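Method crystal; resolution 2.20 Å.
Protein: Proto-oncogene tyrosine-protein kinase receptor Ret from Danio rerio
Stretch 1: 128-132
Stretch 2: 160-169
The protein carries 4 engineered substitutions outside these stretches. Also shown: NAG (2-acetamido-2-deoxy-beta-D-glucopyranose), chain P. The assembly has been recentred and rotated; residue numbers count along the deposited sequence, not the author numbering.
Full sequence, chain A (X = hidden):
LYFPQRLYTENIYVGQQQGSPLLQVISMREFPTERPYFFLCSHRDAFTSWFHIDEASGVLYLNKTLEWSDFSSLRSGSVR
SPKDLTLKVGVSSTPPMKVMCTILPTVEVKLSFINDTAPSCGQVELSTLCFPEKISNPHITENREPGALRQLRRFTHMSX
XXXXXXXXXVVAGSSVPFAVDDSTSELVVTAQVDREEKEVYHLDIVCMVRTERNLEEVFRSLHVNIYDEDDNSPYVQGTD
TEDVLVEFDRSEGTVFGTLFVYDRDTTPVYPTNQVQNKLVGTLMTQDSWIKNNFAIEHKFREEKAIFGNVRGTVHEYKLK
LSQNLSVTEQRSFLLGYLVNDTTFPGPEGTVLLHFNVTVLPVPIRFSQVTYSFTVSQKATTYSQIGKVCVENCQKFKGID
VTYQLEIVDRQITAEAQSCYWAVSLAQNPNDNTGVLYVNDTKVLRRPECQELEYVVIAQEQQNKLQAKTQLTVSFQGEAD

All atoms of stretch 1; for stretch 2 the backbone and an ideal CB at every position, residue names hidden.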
ATOM      1  N   THR A 128      26.700 -48.274  25.614  1.00 26.44           N
ATOM      2  CA  THR A 128      25.917 -47.815  26.758  1.00 22.76           C
ATOM      3  C   THR A 128      26.822 -47.409  27.912  1.00 28.44           C
ATOM      4  O   THR A 128      26.554 -46.416  28.593  1.00 26.71           O
ATOM      5  CB  THR A 128      24.949 -48.912  27.233  1.00 31.38           C
ATOM      6  OG1 THR A 128      24.214 -49.443  26.125  1.00 29.15           O
ATOM      7  CG2 THR A 128      23.967 -48.345  28.261  1.00 26.16           C
ATOM      8  N   LEU A 129      27.875 -48.195  28.176  1.00 28.74           N
ATOM      9  CA  LEU A 129      28.809 -47.842  29.240  1.00 21.78           C
ATOM     10  C   LEU A 129      29.411 -46.463  29.010  1.00 23.24           C
ATOM     11  O   LEU A 129      29.601 -45.686  29.957  1.00 22.59           O
ATOM     12  CB  LEU A 129      29.919 -48.890  29.330  1.00 23.41           C
ATOM     13  CG  LEU A 129      31.115 -48.527  30.225  1.00 31.45           C
ATOM     14  CD1 LEU A 129      30.715 -48.355  31.710  1.00 28.56           C
ATOM     15  CD2 LEU A 129      32.226 -49.558  30.092  1.00 27.11           C
ATOM     16  N   CYS A 130      29.708 -46.149  27.754  1.00 23.98           N
ATOM     17  CA  CYS A 130      30.365 -44.929  27.322  1.00 19.23           C
ATOM     18  C   CYS A 130      29.437 -43.712  27.299  1.00 19.67           C
ATOM     19  O   CYS A 130      29.805 -42.640  27.793  1.00 19.47           O
ATOM     20  CB  CYS A 130      30.958 -45.173  25.933  1.00 22.95           C
ATOM     21  SG  CYS A 130      32.560 -46.015  26.024  1.00 21.86           S
ATOM     22  N   PHE A 131      28.249 -43.850  26.708  1.00 21.42           N
ATOM     23  CA  PHE A 131      27.422 -42.694  26.390  1.00 25.51           C
ATOM     24  C   PHE A 131      25.966 -42.960  26.722  1.00 30.11           C
ATOM     25  O   PHE A 131      25.447 -44.040  26.422  1.00 34.55           O
ATOM     26  CB  PHE A 131      27.508 -42.308  24.909  1.00 16.50           C
ATOM     27  CG  PHE A 131      28.873 -41.899  24.453  1.00 16.40           C
ATOM     28  CD1 PHE A 131      29.386 -40.642  24.764  1.00 15.67           C
ATOM     29  CD2 PHE A 131      29.628 -42.745  23.660  1.00 17.20           C
ATOM     30  CE1 PHE A 131      30.641 -40.266  24.311  1.00 15.73           C
ATOM     31  CE2 PHE A 131      30.888 -42.359  23.199  1.00 17.80           C
ATOM     32  CZ  PHE A 131      31.394 -41.121  23.537  1.00 16.51           C
ATOM     33  N   PRO A 132      25.276 -41.976  27.301  1.00 37.66           N
ATOM     34  CA  PRO A 132      23.829 -42.104  27.505  1.00 35.72           C
ATOM     35  C   PRO A 132      23.116 -42.480  26.218  1.00 32.88           C
ATOM     36  O   PRO A 132      23.575 -42.210  25.107  1.00 37.29           O
ATOM     37  CB  PRO A 132      23.408 -40.714  27.974  1.00 32.27           C
ATOM     38  CG  PRO A 132      24.665 -40.120  28.564  1.00 41.38           C
ATOM     39  CD  PRO A 132      25.810 -40.695  27.791  1.00 31.57           C
ATOM     40  N   UNK A 160      29.274 -50.784  37.721  1.00 43.41           N
ATOM     41  CA  UNK A 160      28.968 -52.095  37.165  1.00 32.16           C
ATOM     42  C   UNK A 160      30.205 -52.719  36.527  1.00 45.29           C
ATOM     43  O   UNK A 160      30.371 -53.943  36.551  1.00 44.00           O
ATOM     44  CB  UNK A 160      27.840 -51.988  36.137  1.00 32.16           C
ATOM     45  N   UNK A 161      31.090 -51.900  35.950  1.00 43.02           N
ATOM     46  CA  UNK A 161      32.297 -52.354  35.258  1.00 42.41           C
ATOM     47  C   UNK A 161      33.559 -51.783  35.906  1.00 42.85           C
ATOM     48  O   UNK A 161      34.354 -51.103  35.247  1.00 38.63           O
ATOM     49  CB  UNK A 161      32.242 -51.957  33.782  1.00 42.41           C
ATOM     50  N   UNK A 162      33.799 -52.072  37.191  1.00 45.51           N
ATOM     51  CA  UNK A 162      34.875 -51.363  37.910  1.00 42.38           C
ATOM     52  C   UNK A 162      36.271 -51.669  37.399  1.00 44.38           C
ATOM     53  O   UNK A 162      37.188 -50.870  37.640  1.00 39.36           O
ATOM     54  CB  UNK A 162      34.813 -51.708  39.399  1.00 42.38           C
ATOM     55  N   UNK A 163      36.462 -52.789  36.708  1.00 42.82           N
ATOM     56  CA  UNK A 163      37.775 -53.189  36.230  1.00 44.26           C
ATOM     57  C   UNK A 163      38.108 -52.646  34.847  1.00 43.42           C
ATOM     58  O   UNK A 163      39.162 -52.989  34.303  1.00 35.85           O
ATOM     59  CB  UNK A 163      37.870 -54.716  36.213  1.00 44.26           C
ATOM     60  N   UNK A 164      37.250 -51.803  34.275  1.00 42.00           N
ATOM     61  CA  UNK A 164      37.515 -51.160  32.996  1.00 37.20           C
ATOM     62  C   UNK A 164      38.101 -49.778  33.241  1.00 38.27           C
ATOM     63  O   UNK A 164      37.670 -49.077  34.155  1.00 43.01           O
ATOM     64  CB  UNK A 164      36.242 -51.068  32.153  1.00 37.20           C
ATOM     65  N   UNK A 165      39.078 -49.384  32.430  1.00 32.27           N
ATOM     66  CA  UNK A 165      39.509 -47.992  32.410  1.00 37.11           C
ATOM     67  C   UNK A 165      38.820 -47.276  31.253  1.00 29.14           C
ATOM     68  O   UNK A 165      38.669 -47.835  30.163  1.00 28.64           O
ATOM     69  CB  UNK A 165      41.031 -47.889  32.288  1.00 37.11           C
ATOM     70  N   UNK A 166      38.403 -46.040  31.497  1.00 28.08           N
ATOM     71  CA  UNK A 166      37.593 -45.280  30.553  1.00 26.57           C
ATOM     72  C   UNK A 166      38.167 -43.881  30.452  1.00 27.68           C
ATOM     73  O   UNK A 166      38.273 -43.185  31.466  1.00 36.36           O
ATOM     74  CB  UNK A 166      36.124 -45.242  30.978  1.00 26.57           C
ATOM     75  N   UNK A 167      38.525 -43.457  29.247  1.00 23.75           N
ATOM     76  CA  UNK A 167      38.913 -42.070  29.048  1.00 26.07           C
ATOM     77  C   UNK A 167      38.140 -41.496  27.859  1.00 21.93           C
ATOM     78  O   UNK A 167      37.659 -42.237  27.002  1.00 23.38           O
ATOM     79  CB  UNK A 167      40.422 -41.953  28.827  1.00 26.07           C
ATOM     80  N   UNK A 168      37.995 -40.175  27.824  1.00 20.59           N
ATOM     81  CA  UNK A 168      37.254 -39.504  26.761  1.00 18.81           C
ATOM     82  C   UNK A 168      38.143 -38.473  26.081  1.00 18.79           C
ATOM     83  O   UNK A 168      39.088 -37.960  26.683  1.00 19.41           O
ATOM     84  CB  UNK A 168      35.990 -38.841  27.313  1.00 18.81           C
ATOM     85  N   UNK A 169      37.852 -38.191  24.808  1.00 18.23           N
ATOM     86  CA  UNK A 169      38.508 -37.102  24.107  1.00 18.12           C
ATOM     87  C   UNK A 169      37.601 -36.431  23.097  1.00 17.10           C
ATOM     88  O   UNK A 169      36.644 -37.033  22.603  1.00 26.84           O
ATOM     89  CB  UNK A 169      39.768 -37.615  23.406  1.00 18.12           C
TER
HETATM   90  C1  NAG P 605      37.923 -57.019  39.179  1.00 75.81           C
HETATM   91  C2  NAG P 605      36.875 -58.074  39.551  1.00 74.08           C
HETATM   92  C3  NAG P 605      37.069 -58.514  41.001  1.00 77.55           C
HETATM   93  C4  NAG P 605      38.503 -58.985  41.224  1.00 79.58           C
HETATM   94  C5  NAG P 605      39.484 -57.896  40.804  1.00 76.33           C
HETATM   95  C6  NAG P 605      40.934 -58.311  40.928  1.00 72.11           C
HETATM   96  C7  NAG P 605      34.759 -57.911  38.301  1.00 68.21           C
HETATM   97  C8  NAG P 605      33.404 -57.269  38.236  1.00 57.32           C
HETATM   98  N2  NAG P 605      35.527 -57.562  39.341  1.00 74.86           N
HETATM   99  O3  NAG P 605      36.140 -59.545  41.318  1.00 74.29           O
HETATM  100  O4  NAG P 605      38.727 -59.289  42.596  1.00 93.43           O
HETATM  101  O5  NAG P 605      39.255 -57.538  39.433  1.00 78.12           O
HETATM  102  O6  NAG P 605      41.371 -59.089  39.823  1.00 77.96           O
HETATM  103  O7  NAG P 605      35.136 -58.711  37.455  1.00 66.91           O

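Position 160 points its CA-to-CB bond toward stretch 1, yet no atom of that stretch lies within 5.5 Å of the ideal CB, so many side chains would fit. The deposited Ile160 makes no contact across the gap.

At 161 the bond again points toward stretch 1, and the ideal CB lies 4.4 Å from Leu129 CD2. A small or slender apolar side chain would suit. The residue is Cys161, whose CB packs against the Leu129 methyl while its sulfur is bonded covalently elsewhere in the structure.

Position 161 opens a type I turn that closes at 164, where the backbone N donates to Cys161 O at 3.1 Å. Position 162, second in the turn with phi near -66°, is ideal for proline, whose ring fixes that angle, though other residues could adopt it; it is Pro162. Position 163 points out of reach of stretch 1, but the visible sugar lies nearby, which favours asparagine, the usual site of N-linked glycans. Asn163 ND2 is indeed joined to NAG C1 at 1.4 Å.

At 164 the bond turns back toward stretch 1, with the ideal CB 4.8 Å from Leu129 CD2. Leucine, methionine or an aromatic residue could cover that methyl. Tyr164 presents its ring edge, CD2 lying 3.7 Å from Leu129 CD2, while its hydroxyl is satisfied elsewhere in the structure.

From 165 the chain is a strand, and its side chains alternate. Positions 165 and 167 point out of reach, where small polar residues are at ease; they are Thr165 and Ser167.

Position 166 points toward stretch 1 but stands back from it: a short side chain would not span the gap, whereas isoleucine, leucine or methionine could. Ile166, in the m, t rotamer, extends CD1 to 3.7 Å from Leu129 CG.

Position 168 also points toward stretch 1 from a distance. Ahead lie the carbonyl of Cys130, in the last residue of the helix, and, just past the helix, the Phe131 ring, so a long side chain that is aromatic and carries a donor is attractive. Tyr168 meets both demands. Its OH donates to Cys130 O at 2.7 Å, and its ring edge is directed at the Phe131 face in an offset edge-to-face pair, centroids 5.8 Å apart and planes at 72°. A water donates to Tyr168 OH at 2.9 Å and to Leu129 O at 2.7 Å.

Position 169 lies out of reach, its extended backbone open to most residues; it is Gly169.

Stretch 2 (160-169) ICPNYTISYG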
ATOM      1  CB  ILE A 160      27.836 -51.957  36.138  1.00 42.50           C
ATOM      2  CG1 ILE A 160      26.609 -51.288  36.762  1.00 37.28           C
ATOM      3  CG2 ILE A 160      27.521 -53.304  35.502  1.00 39.67           C
ATOM      4  CD1 ILE A 160      25.413 -51.285  35.846  1.00 41.34           C
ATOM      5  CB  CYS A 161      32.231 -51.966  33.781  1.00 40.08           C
ATOM      6  SG  CYS A 161      30.974 -52.852  32.789  1.00 44.42           S
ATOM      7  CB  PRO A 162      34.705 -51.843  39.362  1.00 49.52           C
ATOM      8  CG  PRO A 162      34.100 -53.211  39.229  1.00 43.96           C
ATOM      9  CD  PRO A 162      33.139 -53.077  38.049  1.00 51.28           C
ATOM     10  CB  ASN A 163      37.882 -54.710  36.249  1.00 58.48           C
ATOM     11  CG  ASN A 163      38.000 -55.248  37.653  1.00 59.64           C
ATOM     12  OD1 ASN A 163      38.298 -54.499  38.580  1.00 66.08           O
ATOM     13  ND2 ASN A 163      37.785 -56.534  37.829  1.00 69.36           N
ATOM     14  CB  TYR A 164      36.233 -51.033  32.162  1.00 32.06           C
ATOM     15  CG  TYR A 164      35.737 -52.332  31.575  1.00 33.15           C
ATOM     16  CD1 TYR A 164      36.492 -53.491  31.681  1.00 32.89           C
ATOM     17  CD2 TYR A 164      34.521 -52.398  30.907  1.00 33.08           C
ATOM     18  CE1 TYR A 164      36.053 -54.670  31.144  1.00 38.26           C
ATOM     19  CE2 TYR A 164      34.070 -53.594  30.364  1.00 31.70           C
ATOM     20  CZ  TYR A 164      34.845 -54.721  30.488  1.00 33.22           C
ATOM     21  OH  TYR A 164      34.423 -55.913  29.953  1.00 36.26           O
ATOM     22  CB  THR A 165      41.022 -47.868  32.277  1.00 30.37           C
ATOM     23  OG1 THR A 165      41.427 -48.443  31.035  1.00 48.48           O
ATOM     24  CG2 THR A 165      41.699 -48.593  33.415  1.00 38.35           C
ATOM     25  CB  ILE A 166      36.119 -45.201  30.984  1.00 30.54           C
ATOM     26  CG1 ILE A 166      35.532 -46.582  31.228  1.00 28.60           C
ATOM     27  CG2 ILE A 166      35.294 -44.485  29.923  1.00 30.23           C
ATOM     28  CD1 ILE A 166      34.022 -46.566  31.473  1.00 39.46           C
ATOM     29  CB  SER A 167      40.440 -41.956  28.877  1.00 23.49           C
ATOM     30  OG  SER A 167      40.919 -42.645  27.740  1.00 34.33           O
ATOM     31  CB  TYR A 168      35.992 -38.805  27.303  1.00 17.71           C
ATOM     32  CG  TYR A 168      34.960 -39.754  27.814  1.00 17.69           C
ATOM     33  CD1 TYR A 168      34.995 -40.211  29.126  1.00 18.29           C
ATOM     34  CD2 TYR A 168      33.946 -40.233  26.982  1.00 17.24           C
ATOM     35  CE1 TYR A 168      34.045 -41.096  29.607  1.00 18.40           C
ATOM     36  CE2 TYR A 168      33.023 -41.117  27.435  1.00 17.41           C
ATOM     37  CZ  TYR A 168      33.074 -41.557  28.756  1.00 18.19           C
ATOM     38  OH  TYR A 168      32.127 -42.444  29.215  1.00 18.25           O
TER
HETATM   39  O   HOH W   1      31.128 -44.019  31.463  1.00 22.28           O
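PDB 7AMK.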